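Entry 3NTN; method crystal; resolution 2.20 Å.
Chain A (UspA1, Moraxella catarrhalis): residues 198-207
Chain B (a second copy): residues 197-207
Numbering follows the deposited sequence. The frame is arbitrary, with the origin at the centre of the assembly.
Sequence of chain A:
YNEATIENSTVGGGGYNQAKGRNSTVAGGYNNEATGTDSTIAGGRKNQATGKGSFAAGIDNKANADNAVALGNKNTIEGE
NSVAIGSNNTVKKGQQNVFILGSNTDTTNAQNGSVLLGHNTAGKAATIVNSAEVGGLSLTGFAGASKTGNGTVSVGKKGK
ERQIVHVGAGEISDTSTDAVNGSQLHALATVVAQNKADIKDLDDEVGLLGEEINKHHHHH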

# COMPACT_ATOMS: atom_id res chain seq x y z
N ASP A 198 -22.22 5.07 32.13
CA ASP A 198 -22.14 6.05 33.20
C ASP A 198 -23.27 7.08 33.07
O ASP A 198 -23.91 7.41 34.06
N ILE A 199 -23.53 7.57 31.87
CA ILE A 199 -24.60 8.56 31.66
C ILE A 199 -25.98 8.01 32.11
O ILE A 199 -26.78 8.68 32.80
N LYS A 200 -26.23 6.75 31.76
CA LYS A 200 -27.45 6.08 32.15
C LYS A 200 -27.52 5.94 33.70
O LYS A 200 -28.54 6.23 34.29
N ASP A 201 -26.42 5.51 34.33
CA ASP A 201 -26.39 5.33 35.77
C ASP A 201 -26.71 6.64 36.45
O ASP A 201 -27.52 6.68 37.35
N LEU A 202 -26.04 7.72 36.01
CA LEU A 202 -26.29 9.07 36.49
C LEU A 202 -27.75 9.54 36.30
O LEU A 202 -28.33 10.15 37.18
N ASP A 203 -28.29 9.29 35.12
CA ASP A 203 -29.70 9.61 34.79
C ASP A 203 -30.66 8.94 35.77
O ASP A 203 -31.59 9.58 36.26
N ASP A 204 -30.45 7.64 36.03
CA ASP A 204 -31.24 6.94 37.04
C ASP A 204 -31.13 7.69 38.37
O ASP A 204 -32.17 7.96 39.01
N GLU A 205 -29.89 8.05 38.77
CA GLU A 205 -29.73 8.73 40.03
C GLU A 205 -30.48 10.07 40.07
O GLU A 205 -31.23 10.33 40.99
N VAL A 206 -30.28 10.91 39.07
CA VAL A 206 -31.04 12.15 38.96
C VAL A 206 -32.58 11.96 39.04
O VAL A 206 -33.25 12.71 39.74
N GLY A 207 -33.13 10.98 38.33
CA GLY A 207 -34.54 10.66 38.44
C GLY A 207 -34.99 10.31 39.87
O GLY A 207 -36.04 10.81 40.33
N ALA B 197 -24.54 15.30 23.96
CA ALA B 197 -25.86 15.91 24.07
C ALA B 197 -26.61 15.41 25.30
O ALA B 197 -27.26 16.20 26.00
N ASP B 198 -26.56 14.09 25.52
CA ASP B 198 -27.15 13.48 26.68
C ASP B 198 -26.59 14.13 27.92
O ASP B 198 -27.36 14.41 28.82
N ILE B 199 -25.28 14.38 27.94
CA ILE B 199 -24.62 15.06 29.09
C ILE B 199 -25.20 16.45 29.33
O ILE B 199 -25.51 16.83 30.48
N LYS B 200 -25.39 17.19 28.25
CA LYS B 200 -26.00 18.51 28.33
C LYS B 200 -27.46 18.44 28.83
O LYS B 200 -27.90 19.23 29.67
N ASP B 201 -28.22 17.46 28.35
CA ASP B 201 -29.63 17.34 28.76
C ASP B 201 -29.66 17.07 30.25
O ASP B 201 -30.44 17.65 30.98
N LEU B 202 -28.78 16.17 30.69
CA LEU B 202 -28.71 15.78 32.10
C LEU B 202 -28.29 16.97 33.01
O LEU B 202 -28.83 17.17 34.10
N ASP B 203 -27.32 17.74 32.53
CA ASP B 203 -26.86 18.97 33.19
C ASP B 203 -27.97 19.99 33.38
O ASP B 203 -28.09 20.58 34.45
N ASP B 204 -28.77 20.19 32.33
CA ASP B 204 -29.98 21.00 32.46
C ASP B 204 -30.90 20.45 33.56
O ASP B 204 -31.37 21.21 34.40
N GLU B 205 -31.14 19.14 33.55
CA GLU B 205 -31.99 18.55 34.56
C GLU B 205 -31.44 18.72 35.99
O GLU B 205 -32.13 19.15 36.86
N VAL B 206 -30.18 18.43 36.20
CA VAL B 206 -29.55 18.70 37.52
C VAL B 206 -29.66 20.20 37.97
O VAL B 206 -29.93 20.47 39.13
N GLY B 207 -29.42 21.16 37.08
CA GLY B 207 -29.61 22.54 37.43
C GLY B 207 -31.02 22.87 37.91
O GLY B 207 -31.17 23.57 38.94

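Two helices from copies of UspA1 run side by side in the same direction, their N-to-C directions 16° apart and their axes 10.7 Å apart at closest approach. Apolar residues at 199, 202 and 206 line the seam, and no hydrogen bond crosses it.

Walking along chain A, Asp A198 leaves the other stretch untouched. Ile A199 points toward chain B with chi1 m and chi2 t. CD1 of Ile A199 lies 3.7 Å from CG1 of Ile B199, and its CG2 3.9 Å from CB of Asp B198. Ile B199 has the same rotamer but leaves its backbone sideways, and only its end comes nearer. Lys A200 points away and serves its own helix instead, its NZ forming a salt bridge with OD2 of Asp A204 at 3.3 Å; Lys B200 and Asp B204 repeat this i to i+4 pairing. Asp A201 also stays out of reach.

The main interlock comes next. Leu B202, chi1 t and chi2 p, is a knob in the hole formed by Ile A199, Leu A202, Asp A203 and Val A206, and has more area covered than any other residue here. Leu A202 shares its rotamer, and the closest approach of Leu A202 is its CB, 3.8 Å from CD2 of Leu B202. Asp A203, chi1 t, points sideways at the border of the hole; its OD1 lies 3.8 Å from CD1 of Leu B202 and 4.4 Å from OE1 of Glu B205, a proximity of like charges rather than a bond.

Asp A204 and Glu A205 do not reach chain B's stretch. Val A206, chi1 t, then points inward: its CG2 is 3.6 Å from CG2 of Val B206, and its CG1 is 3.9 Å from CD of Glu B205, so the carboxylate end of Glu B205 lies against a methyl group of Val A206. Gly A207 adds no side chain.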

# COMPACT_ATOMS: atom_id res chain seq x y z
CB ASP A 198 -20.78 6.73 33.28
CG ASP A 198 -19.66 5.75 33.58
OD1 ASP A 198 -19.91 4.57 33.94
OD2 ASP A 198 -18.50 6.16 33.42
CB ILE A 199 -24.62 9.06 30.19
CG1 ILE A 199 -23.39 9.97 29.96
CG2 ILE A 199 -25.95 9.77 29.84
CD1 ILE A 199 -22.98 10.16 28.53
CB LYS A 200 -27.51 4.74 31.42
CG LYS A 200 -28.88 4.21 31.24
CD LYS A 200 -29.06 2.86 31.94
CE LYS A 200 -30.48 2.25 31.76
NZ LYS A 200 -31.46 2.88 32.72
CB ASP A 201 -25.03 4.76 36.25
CG ASP A 201 -24.90 3.28 35.96
OD1 ASP A 201 -25.93 2.60 35.73
OD2 ASP A 201 -23.78 2.77 35.96
CB LEU A 202 -25.35 10.04 35.78
CG LEU A 202 -25.10 11.22 36.65
CD1 LEU A 202 -24.67 10.77 38.05
CD2 LEU A 202 -24.14 12.17 36.02
CB ASP A 203 -30.01 9.16 33.36
CG ASP A 203 -31.46 9.36 33.00
OD1 ASP A 203 -31.92 10.53 32.88
OD2 ASP A 203 -32.14 8.32 32.84
CB ASP A 204 -30.81 5.48 37.19
CG ASP A 204 -31.23 4.61 35.98
OD1 ASP A 204 -32.06 5.07 35.18
OD2 ASP A 204 -30.73 3.48 35.83
CB GLU A 205 -28.26 8.86 40.45
CG GLU A 205 -28.10 9.02 41.99
CD GLU A 205 -26.66 9.25 42.46
OE1 GLU A 205 -25.71 9.06 41.63
OE2 GLU A 205 -26.46 9.60 43.66
CB VAL A 206 -30.64 12.97 37.68
CG1 VAL A 206 -31.50 14.19 37.51
CG2 VAL A 206 -29.24 13.34 37.79
CB ALA B 197 -26.68 15.62 22.82
CB ASP B 198 -26.92 11.94 26.72
CG ASP B 198 -27.69 11.21 25.62
OD1 ASP B 198 -28.49 11.85 24.90
OD2 ASP B 198 -27.51 9.99 25.45
CB ILE B 199 -23.04 15.10 28.93
CG1 ILE B 199 -22.46 13.71 29.21
CG2 ILE B 199 -22.38 16.14 29.89
CD1 ILE B 199 -21.16 13.37 28.57
CB LYS B 200 -25.90 19.16 26.96
CG LYS B 200 -25.93 20.68 27.01
CD LYS B 200 -27.12 21.26 26.23
CE LYS B 200 -27.14 22.78 26.25
NZ LYS B 200 -27.72 23.31 27.50
CB ASP B 201 -30.35 16.22 27.97
CG ASP B 201 -30.71 16.65 26.56
OD1 ASP B 201 -30.82 17.85 26.31
OD2 ASP B 201 -30.88 15.79 25.67
CB LEU B 202 -27.73 14.63 32.24
CG LEU B 202 -28.04 13.83 33.48
CD1 LEU B 202 -29.51 13.43 33.49
CD2 LEU B 202 -27.14 12.67 33.65
CB ASP B 203 -25.73 19.62 32.39
CG ASP B 203 -25.30 20.92 32.99
OD1 ASP B 203 -24.67 20.93 34.05
OD2 ASP B 203 -25.63 21.97 32.38
CB ASP B 204 -30.72 21.10 31.12
CG ASP B 204 -29.98 21.98 30.09
OD1 ASP B 204 -29.01 22.65 30.49
OD2 ASP B 204 -30.32 21.96 28.91
CB GLU B 205 -32.38 17.10 34.25
CG GLU B 205 -33.66 16.68 35.00
CD GLU B 205 -34.06 15.22 34.79
OE1 GLU B 205 -33.45 14.55 33.90
OE2 GLU B 205 -34.99 14.77 35.52
CB VAL B 206 -28.08 18.20 37.51
CG1 VAL B 206 -27.35 18.56 38.79
CG2 VAL B 206 -28.07 16.72 37.28